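PDB 4MZD: nisin leader peptide-processing serine protease NisP from Lactococcus lactis subsp. lactis, which probably acts as a subtilisin-like serine endopeptidase that removes the leader peptide from the nisin precursor during antibiotic biosynthesis. Local coordinates for residues D133-M145 with V170-K182. Residues are numbered along the deposited sequence; the frame is centred on the assembly and turned at random. Where two conformers were deposited one is given.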
loop_
_atom_site.group_PDB
_atom_site.type_symbol
_atom_site.label_atom_id
_atom_site.label_comp_id
_atom_site.label_asym_id
_atom_site.label_seq_id
_atom_site.Cartn_x
_atom_site.Cartn_y
_atom_site.Cartn_z
ATOM N N ASP A 133 19.175 -11.725 -12.708
ATOM C CA ASP A 133 19.890 -10.658 -12.011
ATOM C C ASP A 133 19.676 -10.684 -10.493
ATOM O O ASP A 133 20.490 -10.158 -9.737
ATOM C CB ASP A 133 19.512 -9.286 -12.579
ATOM C CG ASP A 133 20.144 -9.020 -13.932
ATOM O OD1 ASP A 133 21.182 -9.646 -14.236
ATOM O OD2 ASP A 133 19.610 -8.178 -14.687
ATOM N N GLU A 134 18.584 -11.297 -10.048
ATOM C CA GLU A 134 18.301 -11.393 -8.617
ATOM C C GLU A 134 19.210 -12.414 -7.941
ATOM O O GLU A 134 19.221 -13.593 -8.310
ATOM C CB GLU A 134 16.834 -11.741 -8.377
ATOM C CG GLU A 134 15.898 -10.619 -8.741
ATOM C CD GLU A 134 16.089 -9.403 -7.858
ATOM O OE1 GLU A 134 16.465 -9.574 -6.680
ATOM O OE2 GLU A 134 15.881 -8.280 -8.350
ATOM N N THR A 135 19.951 -11.953 -6.937
ATOM C CA THR A 135 21.002 -12.752 -6.315
ATOM C C THR A 135 20.554 -13.525 -5.074
ATOM O O THR A 135 21.204 -14.492 -4.678
ATOM C CB THR A 135 22.180 -11.859 -5.891
ATOM O OG1 THR A 135 21.728 -10.938 -4.892
ATOM C CG2 THR A 135 22.722 -11.079 -7.082
ATOM N N GLY A 136 19.459 -13.100 -4.451
ATOM C CA GLY A 136 19.060 -13.666 -3.175
ATOM C C GLY A 136 19.838 -13.107 -1.991
ATOM O O GLY A 136 19.649 -13.540 -0.856
ATOM N N ASN A 137 20.711 -12.140 -2.242
ATOM C CA ASN A 137 21.479 -11.525 -1.164
ATOM C C ASN A 137 20.529 -10.828 -0.189
ATOM O O ASN A 137 19.808 -9.924 -0.583
ATOM C CB ASN A 137 22.471 -10.524 -1.747
ATOM C CG ASN A 137 23.413 -9.952 -0.703
ATOM O OD1 ASN A 137 23.029 -9.706 0.438
ATOM N ND2 ASN A 137 24.658 -9.738 -1.094
ATOM N N PRO A 138 20.522 -11.239 1.090
ATOM C CA PRO A 138 19.522 -10.685 2.012
ATOM C C PRO A 138 19.695 -9.200 2.308
ATOM O O PRO A 138 18.782 -8.602 2.870
ATOM C CB PRO A 138 19.732 -11.503 3.291
ATOM C CG PRO A 138 21.121 -12.007 3.193
ATOM C CD PRO A 138 21.334 -12.284 1.735
ATOM N N SER A 139 20.837 -8.620 1.946
ATOM C CA SER A 139 21.088 -7.209 2.218
ATOM C C SER A 139 20.809 -6.290 1.032
ATOM O O SER A 139 20.985 -5.072 1.145
ATOM C CB SER A 139 22.528 -7.004 2.689
ATOM O OG SER A 139 22.780 -7.750 3.860
ATOM N N ASP A 140 20.377 -6.860 -0.091
ATOM C CA ASP A 140 20.162 -6.089 -1.316
ATOM C C ASP A 140 18.728 -5.585 -1.381
ATOM O O ASP A 140 17.830 -6.302 -1.826
ATOM C CB ASP A 140 20.466 -6.962 -2.536
ATOM C CG ASP A 140 20.321 -6.214 -3.849
ATOM O OD1 ASP A 140 19.838 -5.062 -3.845
ATOM O OD2 ASP A 140 20.680 -6.795 -4.897
ATOM N N ILE A 141 18.523 -4.350 -0.924
ATOM C CA ILE A 141 17.190 -3.760 -0.906
ATOM C C ILE A 141 17.039 -2.602 -1.893
ATOM O O ILE A 141 16.097 -1.819 -1.813
ATOM C CB ILE A 141 16.743 -3.371 0.529
ATOM C CG1 ILE A 141 17.813 -2.541 1.248
ATOM C CG2 ILE A 141 16.423 -4.631 1.338
ATOM C CD1 ILE A 141 18.011 -1.150 0.686
ATOM N N VAL A 142 17.959 -2.525 -2.847
ATOM C CA VAL A 142 17.910 -1.484 -3.867
ATOM C C VAL A 142 16.646 -1.620 -4.725
ATOM O O VAL A 142 16.268 -2.721 -5.123
ATOM C CB VAL A 142 19.174 -1.539 -4.749
ATOM C CG1 VAL A 142 19.056 -0.600 -5.936
ATOM C CG2 VAL A 142 20.413 -1.221 -3.909
ATOM N N ASP A 143 16.007 -0.491 -5.004
ATOM C CA ASP A 143 14.760 -0.460 -5.758
ATOM C C ASP A 143 15.059 -0.412 -7.252
ATOM O O ASP A 143 15.507 0.616 -7.773
ATOM C CB ASP A 143 13.960 0.769 -5.331
ATOM C CG ASP A 143 12.625 0.884 -6.026
ATOM O OD1 ASP A 143 12.203 -0.070 -6.721
ATOM O OD2 ASP A 143 11.986 1.941 -5.859
ATOM N N LYS A 144 14.804 -1.525 -7.936
ATOM C CA LYS A 144 15.029 -1.621 -9.377
ATOM C C LYS A 144 13.831 -1.117 -10.189
ATOM O O LYS A 144 13.933 -0.922 -11.398
ATOM C CB LYS A 144 15.311 -3.076 -9.774
ATOM C CG LYS A 144 16.543 -3.713 -9.144
ATOM C CD LYS A 144 16.717 -5.138 -9.678
ATOM C CE LYS A 144 18.028 -5.788 -9.236
ATOM N NZ LYS A 144 17.919 -6.537 -7.947
ATOM N N MET A 145 12.692 -0.939 -9.528
ATOM C CA MET A 145 11.427 -0.641 -10.195
ATOM C C MET A 145 11.048 0.833 -10.108
ATOM O O MET A 145 10.705 1.464 -11.112
ATOM C CB MET A 145 10.302 -1.486 -9.585
ATOM C CG MET A 145 10.357 -2.968 -9.926
ATOM S SD MET A 145 8.987 -3.963 -9.241
ATOM C CE MET A 145 7.697 -2.742 -9.188
ATOM N N VAL A 170 11.488 4.643 8.442
ATOM C CA VAL A 170 11.015 3.535 7.621
ATOM C C VAL A 170 12.085 2.458 7.504
ATOM O O VAL A 170 13.278 2.756 7.332
ATOM C CB VAL A 170 10.555 3.992 6.219
ATOM C CG1 VAL A 170 9.370 4.925 6.350
ATOM C CG2 VAL A 170 11.687 4.643 5.442
ATOM N N ASN A 171 11.643 1.207 7.621
ATOM C CA ASN A 171 12.493 0.045 7.432
ATOM C C ASN A 171 12.008 -0.701 6.194
ATOM O O ASN A 171 10.815 -0.688 5.903
ATOM C CB ASN A 171 12.472 -0.834 8.680
ATOM C CG ASN A 171 13.141 -0.163 9.865
ATOM O OD1 ASN A 171 14.278 0.291 9.774
ATOM N ND2 ASN A 171 12.426 -0.073 10.970
ATOM N N ILE A 172 12.924 -1.325 5.461
ATOM C CA ILE A 172 12.675 -1.725 4.081
ATOM C C ILE A 172 12.765 -3.230 3.879
ATOM O O ILE A 172 13.795 -3.842 4.160
ATOM C CB ILE A 172 13.703 -1.045 3.153
ATOM C CG1 ILE A 172 13.731 0.466 3.403
ATOM C CG2 ILE A 172 13.446 -1.397 1.699
ATOM C CD1 ILE A 172 12.416 1.147 3.179
ATOM N N TYR A 173 11.684 -3.806 3.349
ATOM C CA TYR A 173 11.584 -5.245 3.119
ATOM C C TYR A 173 11.254 -5.463 1.651
ATOM O O TYR A 173 10.152 -5.150 1.199
ATOM C CB TYR A 173 10.545 -5.868 4.072
ATOM C CG TYR A 173 10.929 -5.538 5.490
ATOM C CD1 TYR A 173 11.897 -6.280 6.154
ATOM C CD2 TYR A 173 10.410 -4.422 6.131
ATOM C CE1 TYR A 173 12.317 -5.932 7.425
ATOM C CE2 TYR A 173 10.825 -4.068 7.406
ATOM C CZ TYR A 173 11.772 -4.827 8.048
ATOM O OH TYR A 173 12.184 -4.465 9.310
ATOM N N ARG A 174 12.232 -5.955 0.895
ATOM C CA ARG A 174 12.080 -6.051 -0.549
ATOM C C ARG A 174 11.490 -7.393 -0.959
ATOM O O ARG A 174 12.046 -8.449 -0.642
ATOM C CB ARG A 174 13.419 -5.829 -1.255
ATOM C CG ARG A 174 13.288 -5.791 -2.768
ATOM C CD ARG A 174 14.487 -5.202 -3.486
ATOM N NE ARG A 174 15.638 -6.095 -3.546
ATOM C CZ ARG A 174 15.865 -6.994 -4.504
ATOM N NH1 ARG A 174 16.970 -7.726 -4.460
ATOM N NH2 ARG A 174 15.018 -7.154 -5.507
ATOM N N VAL A 175 10.366 -7.332 -1.675
ATOM C CA VAL A 175 9.683 -8.526 -2.163
ATOM C C VAL A 175 9.444 -8.498 -3.673
ATOM O O VAL A 175 8.790 -9.389 -4.211
ATOM C CB VAL A 175 8.350 -8.796 -1.418
ATOM C CG1 VAL A 175 8.602 -9.019 0.066
ATOM C CG2 VAL A 175 7.350 -7.671 -1.654
ATOM N N PHE A 176 9.970 -7.489 -4.359
ATOM C CA PHE A 176 9.934 -7.455 -5.818
ATOM C C PHE A 176 11.330 -7.217 -6.349
ATOM O O PHE A 176 12.111 -6.461 -5.759
ATOM C CB PHE A 176 9.064 -6.314 -6.356
ATOM C CG PHE A 176 7.595 -6.480 -6.099
ATOM C CD1 PHE A 176 6.775 -7.110 -7.026
ATOM C CD2 PHE A 176 7.029 -5.991 -4.934
ATOM C CE1 PHE A 176 5.420 -7.246 -6.795
ATOM C CE2 PHE A 176 5.681 -6.138 -4.687
ATOM C CZ PHE A 176 4.872 -6.762 -5.623
ATOM N N GLY A 177 11.612 -7.844 -7.488
ATOM C CA GLY A 177 12.759 -7.512 -8.307
ATOM C C GLY A 177 12.305 -6.488 -9.326
ATOM O O GLY A 177 12.226 -5.299 -9.032
ATOM N N GLU A 178 11.967 -6.951 -10.525
ATOM C CA GLU A 178 11.467 -6.049 -11.553
ATOM C C GLU A 178 10.063 -6.382 -12.034
ATOM O O GLU A 178 9.509 -5.656 -12.863
ATOM C CB GLU A 178 12.431 -5.992 -12.734
ATOM C CG GLU A 178 13.741 -5.340 -12.390
ATOM C CD GLU A 178 14.651 -5.263 -13.582
ATOM O OE1 GLU A 178 15.077 -6.330 -14.074
ATOM O OE2 GLU A 178 14.925 -4.137 -14.045
ATOM N N ASN A 179 9.476 -7.462 -11.534
ATOM C CA ASN A 179 8.134 -7.792 -12.003
ATOM C C ASN A 179 7.161 -8.236 -10.918
ATOM O O ASN A 179 6.583 -7.397 -10.233
ATOM C CB ASN A 179 8.157 -8.760 -13.201
ATOM C CG ASN A 179 8.656 -10.152 -12.838
ATOM O OD1 ASN A 179 9.703 -10.304 -12.213
ATOM N ND2 ASN A 179 7.897 -11.178 -13.230
ATOM N N LEU A 180 6.964 -9.543 -10.773
ATOM C CA LEU A 180 5.960 -10.063 -9.852
ATOM C C LEU A 180 6.583 -10.617 -8.568
ATOM O O LEU A 180 7.804 -10.774 -8.455
ATOM C CB LEU A 180 5.099 -11.110 -10.556
ATOM C CG LEU A 180 4.330 -10.571 -11.768
ATOM C CD1 LEU A 180 3.782 -11.706 -12.614
ATOM C CD2 LEU A 180 3.214 -9.633 -11.318
ATOM N N SER A 181 5.723 -10.911 -7.601
ATOM C CA SER A 181 6.150 -11.435 -6.316
ATOM C C SER A 181 5.325 -12.672 -5.965
ATOM O O SER A 181 4.489 -13.117 -6.750
ATOM C CB SER A 181 6.042 -10.335 -5.249
ATOM O OG SER A 181 6.486 -10.773 -3.978
ATOM N N LYS A 182 5.599 -13.233 -4.793
ATOM C CA LYS A 182 4.951 -14.463 -4.328
ATOM C C LYS A 182 4.486 -14.285 -2.894
ATOM O O LYS A 182 5.141 -13.603 -2.106
ATOM C CB LYS A 182 5.927 -15.644 -4.376
ATOM C CG LYS A 182 6.389 -16.039 -5.767
ATOM C CD LYS A 182 5.309 -16.786 -6.530
ATOM C CE LYS A 182 5.883 -17.453 -7.768
ATOM N NZ LYS A 182 4.844 -18.230 -8.496
HETATM O O HOH W 1 13.333 -3.697 -7.061
HETATM O O HOH W 2 12.577 -2.308 -13.732
#
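Arg174 reaches from the end of a parallel strand of the subtilase core into the loop 133-145, which precedes the helix that begins at His147, and illustrates how one buried guanidinium can organise an irregular segment. Its CG stands anti to the backbone N (chi1 -175°), and a bend at chi3 brings the flat group between Glu134 and Asp140. On the side of NE the edge grips a single backbone oxygen: NE donates to Asp140 O at 2.8 Å, the straighter bond, and NH1 joins it from the same face of the carbonyl plane. At the far end NH1 and NH2 both close on Glu134 OE1 in a salt bridge, NH1 at 2.9 Å along the syn lone pair, although the carboxylate plane is turned 49° from that of the guanidinium. NH2 also donates to Phe176 O of its own segment, so all three nitrogens are engaged, which probably leaves the group little freedom to turn.

Lys144 NZ comes in from above the Glu134 carboxylate and forms a second salt bridge with OE2 at 2.7 Å, extending a network that includes Asp140; the shared acid probably offsets the closeness of the two cations. Glu134 OE2 also lies 3.2 Å from CA of Gly177, a residue with no side chain.

Nearer the strand, Ile141, in one of its two conformers, packs CB against CG2 of Ile172. Toward the predicted catalytic residues, the Met145 sulfur approaches Phe176 obliquely, 5.1 Å from the ring centroid, in a Met-aromatic contact; Met145 lies beside His147, and Phe176 is near Asp100. Two waters bridge the segments: one accepts from Lys144 N and lies 2.8 Å from Gly177 O, while the other donates to Lys144 O and to the carboxylate oxygen Glu178 OE2, 3.0 Å from each.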